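Local coordinates for protein alanine racemase (PDB 2DY3) that binds pyridoxal-5'-phosphate and belongs to a family of two-domain proteins that join a TIM barrel to a mainly beta C-terminal domain, at residues L3-D9 / A235-K241; N16-L20 / P215-G221; A37-G41 / Y346-P352. All coordinates share one frame; numbering follows the deposited sequence.

Contact 1 (L3-D9 / A235-K241); sequences LLTTKID and AMTWEAK
Lys7 and Glu239, which bury the most surface here, lie diagonally on one face of an antiparallel strand pair (4-8 with 236-241), and Ala235 closes its end. Lys7 forms a hydrogen-bonded pair with Thr237, with Lys7 N 2.7 Å from Thr237 O; Glu239 pairs likewise with Thr5 through two almost straight bonds, Glu239 N to Thr5 O measuring 3.0 Å. Glu239 holds CG between its own backbone N and carbonyl carbon (chi1 67°), which carries the extended chain along Thr5 and across the end of Lys7. The resulting salt bridge is long, 3.6 Å from Lys7 NZ to Glu239 OE1, and that oxygen is not securely placed; Lys323 lies close to both side chains. A water links Lys7 O to Thr237 OG1, which also bonds Glu329 N. At the end, Ala235 O takes Asp9 N on a lone pair at 2.9 Å, and Ala235 CB packs on Asp9 O, while the Asp9 carboxylate turns off to N-cap helix 10-24 at Ala12. The other face is buried: Thr6 CG2 meets Trp238 CD1 at 3.5 Å, Leu4 CD1 fills in between Trp238 and Ala240, and Trp238 NE1 has no polar partner. Cohesion thus comes chiefly from backbone bonds and buried apolar packing, with the charged pair adding probably little at the partly exposed face.

Contact 2 (N16-L20 / P215-G221); sequences NTRVL and PGLAFYG. With PLP (pyridoxal-5'-phosphate), chain F.
Leu20 drives one methyl onto the middle of the Phe219 ring: CD1 of Leu20 stands 3.3 Å from the centroid of Phe219, only 10° off the ring normal. This is a very close CH-pi contact, and the methyl is centred well enough to lie at similar distances from all six ring carbons. Leu20 reaches there with CG anti to its carbonyl carbon (chi1 -65°) and the chain extended beyond; its other methyl, CD2, rests on Ala218 CB at 3.7 Å, so both branches press on the same side of the 3-10 turn 217-220, one on Phe219 and one on Ala218. The same Phe219 ring receives Thr17 at its edge, where OG1 of Thr17 lies in the ring plane 3.5 Å from CD2 of Phe219; that hydroxyl is bonded to Ile13 O, one turn back in the helix. Asn16 packs beside the end of the turn, its CB 3.3 Å from Phe219 O, next to Gly221 with its positive phi. While the helix covers one side of the turn, the start of the turn serves pyridoxal-5'-phosphate: Gly216 N donates to PLP O3P at 2.8 Å and Leu217 N to PLP O1P at 2.9 Å. Two amides at the beginning of a helical turn would be expected to favour the negative phosphate. Around this core, strand 28-32 supplies Leu29 and Ala31 against Phe219, helix 42-50 adds Ile49, and Phe202 of helix 199-202 touches Leu20, so the contact packs helix 10-24 of the TIM barrel against the turn that follows strand 212-213, beside strand 28-32.

Contact 3 (A37-G41 / Y346-P352); sequences AYNHG and YEVVCRP. With PLP (pyridoxal-5'-phosphate), chain F.
PLP O1P is gripped by Tyr38 OH at 2.7 Å and also by Leu217 N, while Tyr346, touching Tyr38, gives its own OH to PLP O2P at 2.7 Å. The two tyrosines thus clasp one phosphate from the TIM-barrel domain and the C-terminal domain, making this an interdomain wall of the pyridoxal-5'-phosphate pocket. With CG anti to the carbonyl carbon in both (chi1 -75° in Tyr38), the side chains run side by side toward the phosphate, Tyr38 CE2 lying 4.1 Å from Tyr346 CD2, and O1P sits near the plane of both rings at their edges. Met304 and Tyr275 of the second subunit pack on Tyr38 and Tyr346 respectively, so the dimer partner backs the pair.

Farther from the phosphate, the backbone keeps positive phi through Ala37, Tyr38 and Asn39. This turn brings Asn39 against the backbone of Val349 and Cys350, its CB 3.1 Å from Val349 O and its amide alongside Pro352. His40 folds back over the turn: its ND1 donates to Tyr38 O at 2.9 Å, coming from above the carbonyl plane, and more weakly to Ala37 O, which also takes His40 N. These bonds, together with Tyr220 stacked on the ring, probably help set the imidazole's rotation. The ring thereby presents CE1 of His40 obliquely to CB of Val349, 4.0 Å away.

Along the chain come 3-9, 16-20, 37-41, then 215-221, 235-241 and 346-352, so contact 2 falls within the span of contact 1, and contact 3 crosses both. Contact 1 lies in the mixed sheet of the C-terminal domain, which the N-terminal strand 4-8 joins before helix 10-24 leads into the barrel. Contacts 2 and 3 have centres about 14 Å apart and share pyridoxal-5'-phosphate, with Tyr220 packed on Tyr38 and His40. Contact 3 also meets contact 1, centres about 12 Å away, through Met236 on His40 and Pro352 on Trp238. Contact 3 therefore sits at the domain junction, connecting the beta domain to the pyridoxal-5'-phosphate pocket.

Contact 1 (L3-D9 / A235-K241)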
loop_
_atom_site.group_PDB
_atom_site.type_symbol
_atom_site.label_atom_id
_atom_site.label_comp_id
_atom_site.label_asym_id
_atom_site.label_seq_id
_atom_site.Cartn_x
_atom_site.Cartn_y
_atom_site.Cartn_z
ATOM N N LEU B 3 -15.727 -6.514 -3.862
ATOM C CA LEU B 3 -15.114 -7.148 -5.028
ATOM C C LEU B 3 -13.644 -7.512 -4.846
ATOM O O LEU B 3 -13.104 -8.325 -5.591
ATOM C CB LEU B 3 -15.244 -6.226 -6.243
ATOM C CG LEU B 3 -16.656 -5.795 -6.654
ATOM C CD1 LEU B 3 -16.564 -4.686 -7.703
ATOM C CD2 LEU B 3 -17.426 -6.991 -7.189
ATOM N N LEU B 4 -12.995 -6.907 -3.861
ATOM C CA LEU B 4 -11.582 -7.161 -3.629
ATOM C C LEU B 4 -11.294 -7.318 -2.140
ATOM O O LEU B 4 -11.522 -6.403 -1.355
ATOM C CB LEU B 4 -10.760 -6.005 -4.202
ATOM C CG LEU B 4 -9.241 -6.134 -4.128
ATOM C CD1 LEU B 4 -8.802 -7.371 -4.908
ATOM C CD2 LEU B 4 -8.594 -4.871 -4.694
ATOM N N THR B 5 -10.771 -8.471 -1.749
ATOM C CA THR B 5 -10.502 -8.697 -0.337
ATOM C C THR B 5 -9.327 -9.621 -0.064
ATOM O O THR B 5 -8.807 -10.287 -0.961
ATOM C CB THR B 5 -11.723 -9.340 0.355
ATOM O OG1 THR B 5 -11.801 -10.719 -0.019
ATOM C CG2 THR B 5 -13.021 -8.654 -0.071
ATOM N N THR B 6 -8.907 -9.637 1.194
ATOM C CA THR B 6 -7.863 -10.535 1.647
ATOM C C THR B 6 -8.547 -11.347 2.740
ATOM O O THR B 6 -9.165 -10.778 3.642
ATOM C CB THR B 6 -6.658 -9.798 2.265
ATOM O OG1 THR B 6 -7.118 -8.830 3.220
ATOM C CG2 THR B 6 -5.830 -9.119 1.180
ATOM N N LYS B 7 -8.482 -12.669 2.631
ATOM C CA LYS B 7 -9.076 -13.549 3.633
ATOM C C LYS B 7 -7.988 -13.866 4.637
ATOM O O LYS B 7 -6.946 -14.400 4.264
ATOM C CB LYS B 7 -9.527 -14.877 3.026
ATOM C CG LYS B 7 -10.815 -14.871 2.234
ATOM C CD LYS B 7 -11.119 -16.302 1.799
ATOM C CE LYS B 7 -12.469 -16.437 1.118
ATOM N NZ LYS B 7 -12.728 -17.851 0.698
ATOM N N ILE B 8 -8.225 -13.546 5.901
ATOM C CA ILE B 8 -7.249 -13.835 6.931
ATOM C C ILE B 8 -7.753 -14.979 7.793
ATOM O O ILE B 8 -8.713 -14.827 8.546
ATOM C CB ILE B 8 -6.983 -12.614 7.834
ATOM C CG1 ILE B 8 -6.679 -11.385 6.978
ATOM C CG2 ILE B 8 -5.804 -12.898 8.752
ATOM C CD1 ILE B 8 -5.581 -11.605 5.954
ATOM N N ASP B 9 -7.097 -16.126 7.672
ATOM C CA ASP B 9 -7.461 -17.303 8.443
ATOM C C ASP B 9 -6.804 -17.231 9.821
ATOM O O ASP B 9 -5.618 -17.520 9.961
ATOM C CB ASP B 9 -6.995 -18.559 7.712
ATOM C CG ASP B 9 -7.393 -19.836 8.425
ATOM O OD1 ASP B 9 -7.806 -19.770 9.604
ATOM O OD2 ASP B 9 -7.281 -20.913 7.803
ATOM N N ALA B 235 -1.858 -17.944 6.055
ATOM C CA ALA B 235 -3.071 -17.325 6.569
ATOM C C ALA B 235 -3.740 -16.301 5.652
ATOM O O ALA B 235 -4.898 -15.940 5.866
ATOM C CB ALA B 235 -2.772 -16.689 7.916
ATOM N N MET B 236 -3.029 -15.831 4.635
ATOM C CA MET B 236 -3.608 -14.825 3.754
ATOM C C MET B 236 -3.924 -15.309 2.350
ATOM O O MET B 236 -3.158 -16.060 1.738
ATOM C CB MET B 236 -2.676 -13.605 3.644
ATOM C CG MET B 236 -3.202 -12.506 2.714
ATOM S SD MET B 236 -2.059 -11.101 2.510
ATOM C CE MET B 236 -2.279 -10.249 4.090
ATOM N N THR B 237 -5.074 -14.873 1.858
ATOM C CA THR B 237 -5.511 -15.177 0.504
ATOM C C THR B 237 -6.009 -13.846 -0.060
ATOM O O THR B 237 -6.822 -13.171 0.576
ATOM C CB THR B 237 -6.667 -16.191 0.479
ATOM O OG1 THR B 237 -6.217 -17.454 0.992
ATOM C CG2 THR B 237 -7.172 -16.380 -0.951
ATOM N N TRP B 238 -5.492 -13.453 -1.219
ATOM C CA TRP B 238 -5.904 -12.210 -1.878
ATOM C C TRP B 238 -6.755 -12.644 -3.065
ATOM O O TRP B 238 -6.287 -13.381 -3.932
ATOM C CB TRP B 238 -4.667 -11.423 -2.350
ATOM C CG TRP B 238 -4.933 -9.986 -2.762
ATOM C CD1 TRP B 238 -5.953 -9.185 -2.330
ATOM C CD2 TRP B 238 -4.116 -9.168 -3.612
ATOM N NE1 TRP B 238 -5.819 -7.924 -2.854
ATOM C CE2 TRP B 238 -4.699 -7.883 -3.641
ATOM C CE3 TRP B 238 -2.944 -9.394 -4.345
ATOM C CZ2 TRP B 238 -4.151 -6.826 -4.375
ATOM C CZ3 TRP B 238 -2.402 -8.344 -5.074
ATOM C CH2 TRP B 238 -3.004 -7.076 -5.082
ATOM N N GLU B 239 -8.009 -12.202 -3.101
ATOM C CA GLU B 239 -8.904 -12.597 -4.181
ATOM C C GLU B 239 -9.880 -11.504 -4.608
ATOM O O GLU B 239 -10.291 -10.655 -3.812
ATOM C CB GLU B 239 -9.691 -13.853 -3.775
ATOM C CG GLU B 239 -10.683 -13.633 -2.644
ATOM C CD GLU B 239 -11.262 -14.934 -2.092
ATOM O OE1 GLU B 239 -12.200 -14.868 -1.272
ATOM O OE2 GLU B 239 -10.778 -16.021 -2.467
ATOM N N ALA B 240 -10.253 -11.546 -5.879
ATOM C CA ALA B 240 -11.176 -10.573 -6.435
ATOM C C ALA B 240 -12.276 -11.283 -7.203
ATOM O O ALA B 240 -12.131 -12.436 -7.603
ATOM C CB ALA B 240 -10.428 -9.618 -7.363
ATOM N N LYS B 241 -13.387 -10.591 -7.390
ATOM C CA LYS B 241 -14.494 -11.145 -8.139
ATOM C C LYS B 241 -14.450 -10.487 -9.511
ATOM O O LYS B 241 -14.352 -9.260 -9.614
ATOM C CB LYS B 241 -15.811 -10.849 -7.420
ATOM C CG LYS B 241 -15.870 -11.488 -6.037
ATOM C CD LYS B 241 -17.288 -11.588 -5.513
ATOM C CE LYS B 241 -17.341 -12.476 -4.276
ATOM N NZ LYS B 241 -18.721 -12.608 -3.735
HETATM O O HOH W 1 -6.986 -17.296 3.775
#

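Contact 2 (N16-L20 / P215-G221)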
loop_
_atom_site.group_PDB
_atom_site.type_symbol
_atom_site.label_atom_id
_atom_site.label_comp_id
_atom_site.label_asym_id
_atom_site.label_seq_id
_atom_site.Cartn_x
_atom_site.Cartn_y
_atom_site.Cartn_z
ATOM N N ASN B 16 -0.054 -21.816 13.672
ATOM C CA ASN B 16 1.323 -21.386 13.479
ATOM C C ASN B 16 1.938 -20.997 14.816
ATOM O O ASN B 16 3.102 -21.308 15.088
ATOM C CB ASN B 16 1.366 -20.188 12.521
ATOM C CG ASN B 16 0.914 -20.545 11.118
ATOM O OD1 ASN B 16 0.511 -19.674 10.342
ATOM N ND2 ASN B 16 0.994 -21.826 10.779
ATOM N N THR B 17 1.152 -20.319 15.649
ATOM C CA THR B 17 1.630 -19.894 16.960
ATOM C C THR B 17 1.979 -21.104 17.820
ATOM O O THR B 17 3.011 -21.119 18.490
ATOM C CB THR B 17 0.580 -19.037 17.689
ATOM O OG1 THR B 17 0.325 -17.849 16.928
ATOM C CG2 THR B 17 1.084 -18.642 19.074
ATOM N N ARG B 18 1.120 -22.122 17.795
ATOM C CA ARG B 18 1.350 -23.346 18.565
ATOM C C ARG B 18 2.602 -24.073 18.064
ATOM O O ARG B 18 3.409 -24.556 18.857
ATOM C CB ARG B 18 0.140 -24.281 18.462
ATOM C CG ARG B 18 -1.096 -23.794 19.199
ATOM C CD ARG B 18 -2.301 -24.697 18.939
ATOM N NE ARG B 18 -2.051 -26.091 19.307
ATOM C CZ ARG B 18 -2.941 -27.073 19.174
ATOM N NH1 ARG B 18 -4.149 -26.822 18.682
ATOM N NH2 ARG B 18 -2.625 -28.312 19.533
ATOM N N VAL B 19 2.757 -24.148 16.746
ATOM C CA VAL B 19 3.915 -24.811 16.154
ATOM C C VAL B 19 5.217 -24.089 16.498
ATOM O O VAL B 19 6.263 -24.718 16.672
ATOM C CB VAL B 19 3.793 -24.886 14.616
ATOM C CG1 VAL B 19 5.114 -25.330 14.011
ATOM C CG2 VAL B 19 2.691 -25.849 14.230
ATOM N N LEU B 20 5.156 -22.765 16.588
ATOM C CA LEU B 20 6.347 -21.997 16.917
ATOM C C LEU B 20 6.641 -22.108 18.411
ATOM O O LEU B 20 7.802 -22.151 18.824
ATOM C CB LEU B 20 6.170 -20.529 16.520
ATOM C CG LEU B 20 6.028 -20.250 15.022
ATOM C CD1 LEU B 20 5.891 -18.762 14.792
ATOM C CD2 LEU B 20 7.242 -20.784 14.276
ATOM N N PRO B 215 10.412 -14.491 15.801
ATOM C CA PRO B 215 10.032 -14.710 14.410
ATOM C C PRO B 215 8.785 -13.913 14.051
ATOM O O PRO B 215 7.930 -13.647 14.902
ATOM C CB PRO B 215 9.797 -16.215 14.354
ATOM C CG PRO B 215 9.227 -16.508 15.705
ATOM C CD PRO B 215 10.056 -15.650 16.643
ATOM N N GLY B 216 8.702 -13.515 12.790
ATOM C CA GLY B 216 7.538 -12.788 12.331
ATOM C C GLY B 216 6.857 -13.612 11.254
ATOM O O GLY B 216 5.794 -14.201 11.468
ATOM N N LEU B 217 7.509 -13.655 10.097
ATOM C CA LEU B 217 7.040 -14.366 8.912
ATOM C C LEU B 217 6.356 -15.715 9.180
ATOM O O LEU B 217 5.278 -15.977 8.653
ATOM C CB LEU B 217 8.229 -14.548 7.961
ATOM C CG LEU B 217 8.036 -14.856 6.474
ATOM C CD1 LEU B 217 7.633 -16.272 6.340
ATOM C CD2 LEU B 217 7.013 -13.928 5.832
ATOM N N ALA B 218 6.975 -16.564 9.997
ATOM C CA ALA B 218 6.412 -17.880 10.294
ATOM C C ALA B 218 5.011 -17.879 10.920
ATOM O O ALA B 218 4.239 -18.819 10.711
ATOM C CB ALA B 218 7.379 -18.675 11.184
ATOM N N PHE B 219 4.677 -16.847 11.689
ATOM C CA PHE B 219 3.355 -16.785 12.319
ATOM C C PHE B 219 2.248 -16.693 11.275
ATOM O O PHE B 219 1.102 -17.099 11.518
ATOM C CB PHE B 219 3.242 -15.571 13.256
ATOM C CG PHE B 219 3.926 -15.751 14.584
ATOM C CD1 PHE B 219 5.263 -15.431 14.746
ATOM C CD2 PHE B 219 3.226 -16.251 15.671
ATOM C CE1 PHE B 219 5.890 -15.607 15.970
ATOM C CE2 PHE B 219 3.846 -16.428 16.893
ATOM C CZ PHE B 219 5.178 -16.105 17.044
ATOM N N TYR B 220 2.600 -16.158 10.112
ATOM C CA TYR B 220 1.643 -15.981 9.028
ATOM C C TYR B 220 1.633 -17.185 8.089
ATOM O O TYR B 220 0.988 -17.164 7.040
ATOM C CB TYR B 220 1.979 -14.686 8.283
ATOM C CG TYR B 220 2.144 -13.527 9.244
ATOM C CD1 TYR B 220 1.058 -13.037 9.961
ATOM C CD2 TYR B 220 3.400 -12.991 9.510
ATOM C CE1 TYR B 220 1.216 -12.053 10.917
ATOM C CE2 TYR B 220 3.565 -12.006 10.471
ATOM C CZ TYR B 220 2.468 -11.542 11.169
ATOM O OH TYR B 220 2.623 -10.561 12.123
ATOM N N GLY B 221 2.369 -18.223 8.475
ATOM C CA GLY B 221 2.408 -19.451 7.701
ATOM C C GLY B 221 3.280 -19.502 6.462
ATOM O O GLY B 221 3.053 -20.341 5.589
HETATM N N1 PLP F . 13.358 -8.669 14.312
HETATM C C2 PLP F . 13.471 -7.385 13.772
HETATM C C2A PLP F . 14.388 -6.374 14.439
HETATM C C3 PLP F . 12.729 -7.065 12.610
HETATM O O3 PLP F . 12.830 -5.806 12.055
HETATM C C4 PLP F . 11.879 -8.051 12.019
HETATM C C4A PLP F . 11.070 -7.771 10.726
HETATM C C5 PLP F . 11.813 -9.362 12.609
HETATM C C6 PLP F . 12.550 -9.643 13.747
HETATM C C5A PLP F . 10.971 -10.464 12.040
HETATM O O4P PLP F . 11.671 -11.161 11.017
HETATM P P PLP F . 11.104 -12.413 10.156
HETATM O O1P PLP F . 9.835 -12.029 9.549
HETATM O O2P PLP F . 12.175 -12.609 9.178
HETATM O O3P PLP F . 10.962 -13.486 11.165
#

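Contact 3 (A37-G41 / Y346-P352)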
loop_
_atom_site.group_PDB
_atom_site.type_symbol
_atom_site.label_atom_id
_atom_site.label_comp_id
_atom_site.label_asym_id
_atom_site.label_seq_id
_atom_site.Cartn_x
_atom_site.Cartn_y
_atom_site.Cartn_z
ATOM N N ALA B 37 0.810 -6.417 11.549
ATOM C CA ALA B 37 0.874 -7.867 11.500
ATOM C C ALA B 37 1.142 -8.325 10.072
ATOM O O ALA B 37 0.451 -9.192 9.546
ATOM C CB ALA B 37 -0.435 -8.462 12.022
ATOM N N TYR B 38 2.160 -7.730 9.453
ATOM C CA TYR B 38 2.532 -8.055 8.084
ATOM C C TYR B 38 1.322 -7.956 7.164
ATOM O O TYR B 38 1.094 -8.827 6.323
ATOM C CB TYR B 38 3.136 -9.463 8.016
ATOM C CG TYR B 38 4.545 -9.547 8.564
ATOM C CD1 TYR B 38 4.919 -8.815 9.685
ATOM C CD2 TYR B 38 5.498 -10.360 7.967
ATOM C CE1 TYR B 38 6.198 -8.882 10.188
ATOM C CE2 TYR B 38 6.785 -10.439 8.472
ATOM C CZ TYR B 38 7.129 -9.694 9.581
ATOM O OH TYR B 38 8.414 -9.747 10.078
ATOM N N ASN B 39 0.543 -6.897 7.358
ATOM C CA ASN B 39 -0.649 -6.625 6.556
ATOM C C ASN B 39 -1.821 -7.570 6.837
ATOM O O ASN B 39 -2.821 -7.535 6.125
ATOM C CB ASN B 39 -0.291 -6.688 5.065
ATOM C CG ASN B 39 -1.291 -5.953 4.182
ATOM O OD1 ASN B 39 -1.408 -6.238 2.989
ATOM N ND2 ASN B 39 -2.002 -4.996 4.761
ATOM N N HIS B 40 -1.710 -8.413 7.862
ATOM C CA HIS B 40 -2.798 -9.347 8.186
ATOM C C HIS B 40 -3.845 -8.785 9.157
ATOM O O HIS B 40 -4.848 -9.443 9.440
ATOM C CB HIS B 40 -2.239 -10.654 8.769
ATOM C CG HIS B 40 -1.543 -11.524 7.769
ATOM N ND1 HIS B 40 -0.346 -11.179 7.180
ATOM C CD2 HIS B 40 -1.872 -12.738 7.264
ATOM C CE1 HIS B 40 0.032 -12.140 6.357
ATOM N NE2 HIS B 40 -0.877 -13.098 6.390
ATOM N N GLY B 41 -3.617 -7.576 9.669
ATOM C CA GLY B 41 -4.564 -6.985 10.603
ATOM C C GLY B 41 -4.198 -7.292 12.044
ATOM O O GLY B 41 -4.724 -8.233 12.647
ATOM N N TYR B 346 7.590 -11.992 1.781
ATOM C CA TYR B 346 7.421 -10.904 2.748
ATOM C C TYR B 346 6.734 -9.724 2.061
ATOM O O TYR B 346 5.806 -9.116 2.603
ATOM C CB TYR B 346 8.773 -10.397 3.261
ATOM C CG TYR B 346 9.548 -11.322 4.174
ATOM C CD1 TYR B 346 10.326 -12.349 3.662
ATOM C CD2 TYR B 346 9.555 -11.117 5.553
ATOM C CE1 TYR B 346 11.097 -13.140 4.491
ATOM C CE2 TYR B 346 10.322 -11.905 6.391
ATOM C CZ TYR B 346 11.093 -12.916 5.854
ATOM O OH TYR B 346 11.883 -13.688 6.676
ATOM N N GLU B 347 7.204 -9.398 0.860
ATOM C CA GLU B 347 6.657 -8.269 0.119
ATOM C C GLU B 347 5.268 -8.513 -0.459
ATOM O O GLU B 347 4.422 -7.620 -0.442
ATOM C CB GLU B 347 7.620 -7.839 -0.994
ATOM C CG GLU B 347 7.144 -6.599 -1.760
ATOM C CD GLU B 347 8.221 -5.996 -2.658
ATOM O OE1 GLU B 347 8.808 -6.737 -3.470
ATOM O OE2 GLU B 347 8.477 -4.778 -2.556
ATOM N N VAL B 348 5.016 -9.717 -0.959
ATOM C CA VAL B 348 3.708 -10.000 -1.529
ATOM C C VAL B 348 2.570 -9.893 -0.502
ATOM O O VAL B 348 1.513 -9.353 -0.816
ATOM C CB VAL B 348 3.677 -11.394 -2.211
ATOM C CG1 VAL B 348 4.737 -11.452 -3.317
ATOM C CG2 VAL B 348 3.908 -12.482 -1.204
ATOM N N VAL B 349 2.767 -10.380 0.722
ATOM C CA VAL B 349 1.687 -10.274 1.701
ATOM C C VAL B 349 1.442 -8.829 2.127
ATOM O O VAL B 349 0.354 -8.489 2.590
ATOM C CB VAL B 349 1.945 -11.138 2.955
ATOM C CG1 VAL B 349 2.018 -12.616 2.552
ATOM C CG2 VAL B 349 3.217 -10.684 3.663
ATOM N N CYS B 350 2.452 -7.980 1.954
ATOM C CA CYS B 350 2.336 -6.567 2.307
ATOM C C CYS B 350 1.731 -5.750 1.173
ATOM O O CYS B 350 1.379 -4.586 1.368
ATOM C CB CYS B 350 3.714 -5.975 2.644
ATOM S SG CYS B 350 4.349 -6.356 4.294
ATOM N N ARG B 351 1.603 -6.352 -0.008
ATOM C CA ARG B 351 1.074 -5.635 -1.166
ATOM C C ARG B 351 -0.406 -5.252 -1.209
ATOM O O ARG B 351 -0.734 -4.117 -1.570
ATOM C CB ARG B 351 1.424 -6.391 -2.452
ATOM C CG ARG B 351 2.906 -6.356 -2.814
ATOM C CD ARG B 351 3.386 -4.937 -3.139
ATOM N NE ARG B 351 3.177 -4.007 -2.030
ATOM C CZ ARG B 351 3.766 -4.102 -0.840
ATOM N NH1 ARG B 351 4.618 -5.090 -0.596
ATOM N NH2 ARG B 351 3.489 -3.219 0.113
ATOM N N PRO B 352 -1.317 -6.181 -0.860
ATOM C CA PRO B 352 -2.762 -5.898 -0.881
ATOM C C PRO B 352 -3.135 -4.628 -0.124
ATOM O O PRO B 352 -3.005 -4.563 1.097
ATOM C CB PRO B 352 -3.367 -7.159 -0.260
ATOM C CG PRO B 352 -2.425 -8.230 -0.743
ATOM C CD PRO B 352 -1.070 -7.576 -0.463
HETATM N N1 PLP F . 13.358 -8.669 14.312
HETATM C C2 PLP F . 13.471 -7.385 13.772
HETATM C C2A PLP F . 14.388 -6.374 14.439
HETATM C C3 PLP F . 12.729 -7.065 12.610
HETATM O O3 PLP F . 12.830 -5.806 12.055
HETATM C C4 PLP F . 11.879 -8.051 12.019
HETATM C C4A PLP F . 11.070 -7.771 10.726
HETATM C C5 PLP F . 11.813 -9.362 12.609
HETATM C C6 PLP F . 12.550 -9.643 13.747
HETATM C C5A PLP F . 10.971 -10.464 12.040
HETATM O O4P PLP F . 11.671 -11.161 11.017
HETATM P P PLP F . 11.104 -12.413 10.156
HETATM O O1P PLP F . 9.835 -12.029 9.549
HETATM O O2P PLP F . 12.175 -12.609 9.178
HETATM O O3P PLP F . 10.962 -13.486 11.165
#